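Local coordinates for protein beta-N-acetylhexosaminidase (Thermotoga neapolitana, PDB 5BZA) that probably hydrolyses terminal non-reducing N-acetyl-D-hexosamine residues from N-acetyl-beta-D-hexosaminides, as a family 3 glycoside hydrolase, at residues P136-M148 and R188-V202. Numbering follows the deposited sequence.
Sequences PEVVASHGMEACM and REDLLPFRRIFQSRV
Two neighbouring helices on the outside of the TIM-barrel-like N-terminal domain, 136-148 and 192-198, pack with their axes 8.1 Å apart at closest approach and crossing at -35°. The small side chain of Ala-140 permits this approach, its CA lying 3.8 Å from Pro-193 CA, and a water donates to both Ala-140 O and Pro-193 O. Arg-196 is a knob among Glu-137, Ala-140, Ser-141 and Met-144: its CG is anti to the backbone N (chi1 -175°), and bends at chi2 and chi3 turn the guanidinium back over Ala-140, whose CB lies against one face. At the guanidinium edge, Arg-196 NH2 forms a salt bridge to Glu-137 OE2; the modelled 2.3 Å is implausibly short and its exact length doubtful. Toward the N-terminal ends, Leu-192 CD2 lies 3.5 Å from Pro-136 CB. Further along, Ile-197 CD1 sits 3.5 Å from Met-144 CA and also touches Cys-147 SG. Met-144, its chain bent at chi2 and chi3, carries CE to Ser-200 OG (3.3 Å) and Val-202 CG2 (3.6 Å) in the loop after helix 192-198. Ser-200 OG donates in plane to a lone pair of Ile-197 O; it also accepts from Val-202 N, which makes an ST turn. Replacing Ser-200 by an alanine removes both hydroxyl bonds and is likely to let the turn that presents Val-202 to Met-144 and Met-148 shift. Strand 156-162 lies beneath, touched by Cys-147 and Phe-194, while helix 89-106 flanks 136-148 and helix 225-235 adjoins Leu-191 and Phe-198.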
loop_
_atom_site.group_PDB
_atom_site.type_symbol
_atom_site.label_atom_id
_atom_site.label_comp_id
_atom_site.label_asym_id
_atom_site.label_seq_id
_atom_site.Cartn_x
_atom_site.Cartn_y
_atom_site.Cartn_z
ATOM N N PRO B 136 15.982 26.211 12.222
ATOM C CA PRO B 136 14.808 26.708 11.471
ATOM C C PRO B 136 15.012 26.718 9.951
ATOM O O PRO B 136 14.046 26.548 9.202
ATOM C CB PRO B 136 14.619 28.146 12.000
ATOM C CG PRO B 136 15.256 28.129 13.388
ATOM C CD PRO B 136 16.433 27.182 13.256
ATOM N N GLU B 137 16.235 26.941 9.489
ATOM C CA GLU B 137 16.433 26.997 8.057
ATOM C C GLU B 137 16.315 25.592 7.414
ATOM O O GLU B 137 15.788 25.437 6.296
ATOM C CB GLU B 137 17.757 27.657 7.719
ATOM C CG GLU B 137 17.507 28.973 7.050
ATOM C CD GLU B 137 16.882 28.809 5.652
ATOM O OE1 GLU B 137 16.952 27.714 5.036
ATOM O OE2 GLU B 137 16.273 29.793 5.181
ATOM N N VAL B 138 16.824 24.590 8.126
ATOM C CA VAL B 138 16.742 23.209 7.675
ATOM C C VAL B 138 15.284 22.781 7.611
ATOM O O VAL B 138 14.831 22.145 6.622
ATOM C CB VAL B 138 17.551 22.266 8.624
ATOM C CG1 VAL B 138 17.336 20.763 8.264
ATOM C CG2 VAL B 138 19.035 22.608 8.536
ATOM N N VAL B 139 14.547 23.116 8.668
ATOM C CA VAL B 139 13.110 22.824 8.734
ATOM C C VAL B 139 12.378 23.561 7.614
ATOM O O VAL B 139 11.465 23.018 6.970
ATOM C CB VAL B 139 12.514 23.207 10.126
ATOM C CG1 VAL B 139 10.970 23.089 10.190
ATOM C CG2 VAL B 139 13.144 22.389 11.206
ATOM N N ALA B 140 12.778 24.797 7.358
ATOM C CA ALA B 140 12.123 25.572 6.310
ATOM C C ALA B 140 12.323 24.960 4.916
ATOM O O ALA B 140 11.369 24.914 4.146
ATOM C CB ALA B 140 12.600 27.041 6.333
ATOM N N SER B 141 13.548 24.549 4.570
ATOM C CA SER B 141 13.780 24.054 3.208
ATOM C C SER B 141 13.122 22.667 3.030
ATOM O O SER B 141 12.480 22.396 2.007
ATOM C CB SER B 141 15.283 24.015 2.844
ATOM O OG SER B 141 16.044 23.065 3.573
ATOM N N HIS B 142 13.219 21.824 4.050
ATOM C CA HIS B 142 12.603 20.502 3.978
ATOM C C HIS B 142 11.071 20.593 3.980
ATOM O O HIS B 142 10.393 19.805 3.317
ATOM C CB HIS B 142 13.088 19.628 5.118
ATOM C CG HIS B 142 14.504 19.182 4.957
ATOM N ND1 HIS B 142 15.583 20.018 5.188
ATOM C CD2 HIS B 142 15.026 18.003 4.545
ATOM C CE1 HIS B 142 16.703 19.352 4.977
ATOM N NE2 HIS B 142 16.393 18.128 4.571
ATOM N N GLY B 143 10.535 21.542 4.726
ATOM C CA GLY B 143 9.100 21.790 4.748
ATOM C C GLY B 143 8.564 22.310 3.428
ATOM O O GLY B 143 7.445 21.923 2.992
ATOM N N MET B 144 9.330 23.208 2.792
ATOM C CA MET B 144 8.937 23.690 1.476
ATOM C C MET B 144 8.963 22.548 0.445
ATOM O O MET B 144 8.062 22.417 -0.377
ATOM C CB MET B 144 9.842 24.826 1.018
ATOM C CG MET B 144 9.350 25.556 -0.208
ATOM S SD MET B 144 7.866 26.579 -0.028
ATOM C CE MET B 144 6.642 25.484 -0.763
ATOM N N GLU B 145 10.020 21.757 0.476
ATOM C CA GLU B 145 10.107 20.610 -0.398
ATOM C C GLU B 145 8.934 19.692 -0.173
ATOM O O GLU B 145 8.354 19.177 -1.141
ATOM C CB GLU B 145 11.403 19.863 -0.187
ATOM C CG GLU B 145 12.590 20.440 -0.966
ATOM C CD GLU B 145 12.506 20.117 -2.467
ATOM O OE1 GLU B 145 11.589 19.353 -2.879
ATOM O OE2 GLU B 145 13.393 20.557 -3.231
ATOM N N ALA B 146 8.564 19.493 1.088
ATOM C CA ALA B 146 7.467 18.598 1.386
ATOM C C ALA B 146 6.174 19.101 0.799
ATOM O O ALA B 146 5.410 18.338 0.175
ATOM C CB ALA B 146 7.330 18.398 2.875
ATOM N N CYS B 147 5.904 20.379 1.002
ATOM C CA CYS B 147 4.658 20.942 0.478
ATOM C C CYS B 147 4.587 20.881 -1.046
ATOM O O CYS B 147 3.518 20.599 -1.602
ATOM C CB CYS B 147 4.485 22.396 0.955
ATOM S SG CYS B 147 4.045 22.448 2.704
ATOM N N MET B 148 5.709 21.191 -1.696
ATOM C CA MET B 148 5.787 21.169 -3.134
ATOM C C MET B 148 5.566 19.719 -3.646
ATOM O O MET B 148 4.786 19.507 -4.555
ATOM C CB MET B 148 7.135 21.728 -3.615
ATOM C CG MET B 148 7.226 21.930 -5.125
ATOM S SD MET B 148 5.985 23.122 -5.761
ATOM C CE MET B 148 6.606 24.726 -5.138
ATOM N N ARG B 188 11.519 34.602 14.663
ATOM C CA ARG B 188 12.827 34.234 14.112
ATOM C C ARG B 188 13.012 32.745 13.821
ATOM O O ARG B 188 13.790 32.372 12.941
ATOM C CB ARG B 188 13.938 34.647 15.069
ATOM C CG ARG B 188 14.286 36.117 15.083
ATOM C CD ARG B 188 15.680 36.282 15.739
ATOM N NE ARG B 188 15.687 35.954 17.180
ATOM C CZ ARG B 188 16.014 34.765 17.702
ATOM N NH1 ARG B 188 15.983 34.591 19.025
ATOM N NH2 ARG B 188 16.376 33.754 16.913
ATOM N N GLU B 189 12.317 31.901 14.581
ATOM C CA GLU B 189 12.603 30.477 14.576
ATOM C C GLU B 189 11.410 29.671 14.172
ATOM O O GLU B 189 11.318 29.259 13.010
ATOM C CB GLU B 189 13.082 30.045 15.935
ATOM C CG GLU B 189 14.237 30.889 16.329
ATOM C CD GLU B 189 14.747 30.551 17.674
ATOM O OE1 GLU B 189 14.161 29.664 18.355
ATOM O OE2 GLU B 189 15.702 31.241 18.072
ATOM N N ASP B 190 10.514 29.464 15.142
ATOM C CA ASP B 190 9.410 28.546 14.988
ATOM C C ASP B 190 8.581 28.917 13.777
ATOM O O ASP B 190 8.042 28.013 13.080
ATOM C CB ASP B 190 8.539 28.488 16.237
ATOM C CG ASP B 190 9.337 28.145 17.496
ATOM O OD1 ASP B 190 10.152 29.005 17.950
ATOM O OD2 ASP B 190 9.147 27.026 18.062
ATOM N N LEU B 191 8.477 30.225 13.516
ATOM C CA LEU B 191 7.635 30.683 12.410
ATOM C C LEU B 191 8.319 30.708 11.050
ATOM O O LEU B 191 7.627 30.831 10.048
ATOM C CB LEU B 191 7.069 32.080 12.710
ATOM C CG LEU B 191 5.831 32.134 13.621
ATOM C CD1 LEU B 191 5.520 33.590 14.059
ATOM C CD2 LEU B 191 4.633 31.470 12.933
ATOM N N LEU B 192 9.651 30.597 11.027
ATOM C CA LEU B 192 10.420 30.727 9.788
ATOM C C LEU B 192 9.969 29.700 8.698
ATOM O O LEU B 192 9.773 30.078 7.524
ATOM C CB LEU B 192 11.925 30.573 10.074
ATOM C CG LEU B 192 12.838 30.652 8.846
ATOM C CD1 LEU B 192 12.856 32.065 8.253
ATOM C CD2 LEU B 192 14.263 30.130 9.087
ATOM N N PRO B 193 9.779 28.418 9.081
ATOM C CA PRO B 193 9.338 27.470 8.052
ATOM C C PRO B 193 7.907 27.768 7.575
ATOM O O PRO B 193 7.617 27.617 6.363
ATOM C CB PRO B 193 9.435 26.102 8.763
ATOM C CG PRO B 193 9.535 26.393 10.194
ATOM C CD PRO B 193 10.119 27.732 10.348
ATOM N N PHE B 194 7.025 28.198 8.488
ATOM C CA PHE B 194 5.686 28.660 8.073
ATOM C C PHE B 194 5.742 29.826 7.049
ATOM O O PHE B 194 4.993 29.844 6.049
ATOM C CB PHE B 194 4.833 29.032 9.282
ATOM C CG PHE B 194 4.451 27.848 10.160
ATOM C CD1 PHE B 194 5.299 27.406 11.177
ATOM C CD2 PHE B 194 3.232 27.205 9.994
ATOM C CE1 PHE B 194 4.949 26.317 11.985
ATOM C CE2 PHE B 194 2.875 26.120 10.805
ATOM C CZ PHE B 194 3.746 25.683 11.810
ATOM N N ARG B 195 6.606 30.806 7.335
ATOM C CA ARG B 195 6.832 31.950 6.468
ATOM C C ARG B 195 7.329 31.493 5.091
ATOM O O ARG B 195 6.944 32.050 4.045
ATOM C CB ARG B 195 7.822 32.923 7.131
ATOM C CG ARG B 195 7.220 33.664 8.347
ATOM C CD ARG B 195 8.256 34.343 9.295
ATOM N NE ARG B 195 9.121 35.283 8.600
ATOM C CZ ARG B 195 10.395 35.504 8.921
ATOM N NH1 ARG B 195 10.955 34.868 9.957
ATOM N NH2 ARG B 195 11.112 36.372 8.213
ATOM N N ARG B 196 8.197 30.496 5.094
ATOM C CA ARG B 196 8.740 29.945 3.854
ATOM C C ARG B 196 7.620 29.401 2.965
ATOM O O ARG B 196 7.604 29.631 1.724
ATOM C CB ARG B 196 9.773 28.841 4.146
ATOM C CG ARG B 196 10.501 28.276 2.867
ATOM C CD ARG B 196 11.375 29.330 2.167
ATOM N NE ARG B 196 12.262 30.020 3.115
ATOM C CZ ARG B 196 13.419 29.549 3.580
ATOM N NH1 ARG B 196 13.882 28.372 3.155
ATOM N NH2 ARG B 196 14.122 30.283 4.454
ATOM N N ILE B 197 6.685 28.686 3.582
ATOM C CA ILE B 197 5.570 28.164 2.800
ATOM C C ILE B 197 4.686 29.331 2.285
ATOM O O ILE B 197 4.260 29.330 1.098
ATOM C CB ILE B 197 4.671 27.150 3.591
ATOM C CG1 ILE B 197 5.495 26.018 4.259
ATOM C CG2 ILE B 197 3.502 26.669 2.713
ATOM C CD1 ILE B 197 6.597 25.458 3.412
ATOM N N PHE B 198 4.414 30.319 3.151
ATOM C CA PHE B 198 3.495 31.422 2.747
ATOM C C PHE B 198 4.034 32.315 1.623
ATOM O O PHE B 198 3.259 32.930 0.903
ATOM C CB PHE B 198 3.109 32.301 3.946
ATOM C CG PHE B 198 2.449 31.541 5.043
ATOM C CD1 PHE B 198 1.588 30.477 4.733
ATOM C CD2 PHE B 198 2.671 31.872 6.378
ATOM C CE1 PHE B 198 0.935 29.752 5.757
ATOM C CE2 PHE B 198 2.059 31.147 7.409
ATOM C CZ PHE B 198 1.197 30.077 7.103
ATOM N N GLN B 199 5.358 32.386 1.494
ATOM C CA GLN B 199 5.984 33.168 0.436
ATOM C C GLN B 199 5.995 32.429 -0.905
ATOM O O GLN B 199 6.324 33.053 -1.924
ATOM C CB GLN B 199 7.405 33.560 0.833
ATOM C CG GLN B 199 7.407 34.730 1.795
ATOM C CD GLN B 199 8.786 35.083 2.307
ATOM O OE1 GLN B 199 9.735 34.286 2.207
ATOM N NE2 GLN B 199 8.891 36.249 2.943
ATOM N N SER B 200 5.753 31.102 -0.899
ATOM C CA SER B 200 5.651 30.327 -2.153
ATOM C C SER B 200 4.279 30.477 -2.776
ATOM O O SER B 200 3.401 31.132 -2.229
ATOM C CB SER B 200 5.914 28.824 -1.909
ATOM O OG SER B 200 4.777 28.169 -1.294
ATOM N N ARG B 201 4.068 29.810 -3.904
ATOM C CA ARG B 201 2.729 29.732 -4.498
ATOM C C ARG B 201 2.082 28.347 -4.324
ATOM O O ARG B 201 1.076 28.085 -4.970
ATOM C CB ARG B 201 2.762 30.076 -6.004
ATOM C CG ARG B 201 3.143 31.529 -6.373
ATOM C CD ARG B 201 2.037 32.528 -5.987
ATOM N NE ARG B 201 0.764 32.271 -6.676
ATOM C CZ ARG B 201 -0.324 33.046 -6.594
ATOM N NH1 ARG B 201 -0.336 34.125 -5.807
ATOM N NH2 ARG B 201 -1.433 32.728 -7.268
ATOM N N VAL B 202 2.588 27.504 -3.411
ATOM C CA VAL B 202 1.902 26.250 -3.129
ATOM C C VAL B 202 0.656 26.532 -2.309
ATOM O O VAL B 202 0.707 27.244 -1.295
ATOM C CB VAL B 202 2.769 25.232 -2.335
ATOM C CG1 VAL B 202 1.961 23.964 -2.031
ATOM C CG2 VAL B 202 3.996 24.849 -3.105
HETATM O O HOH W 1 8.753 24.824 5.540
#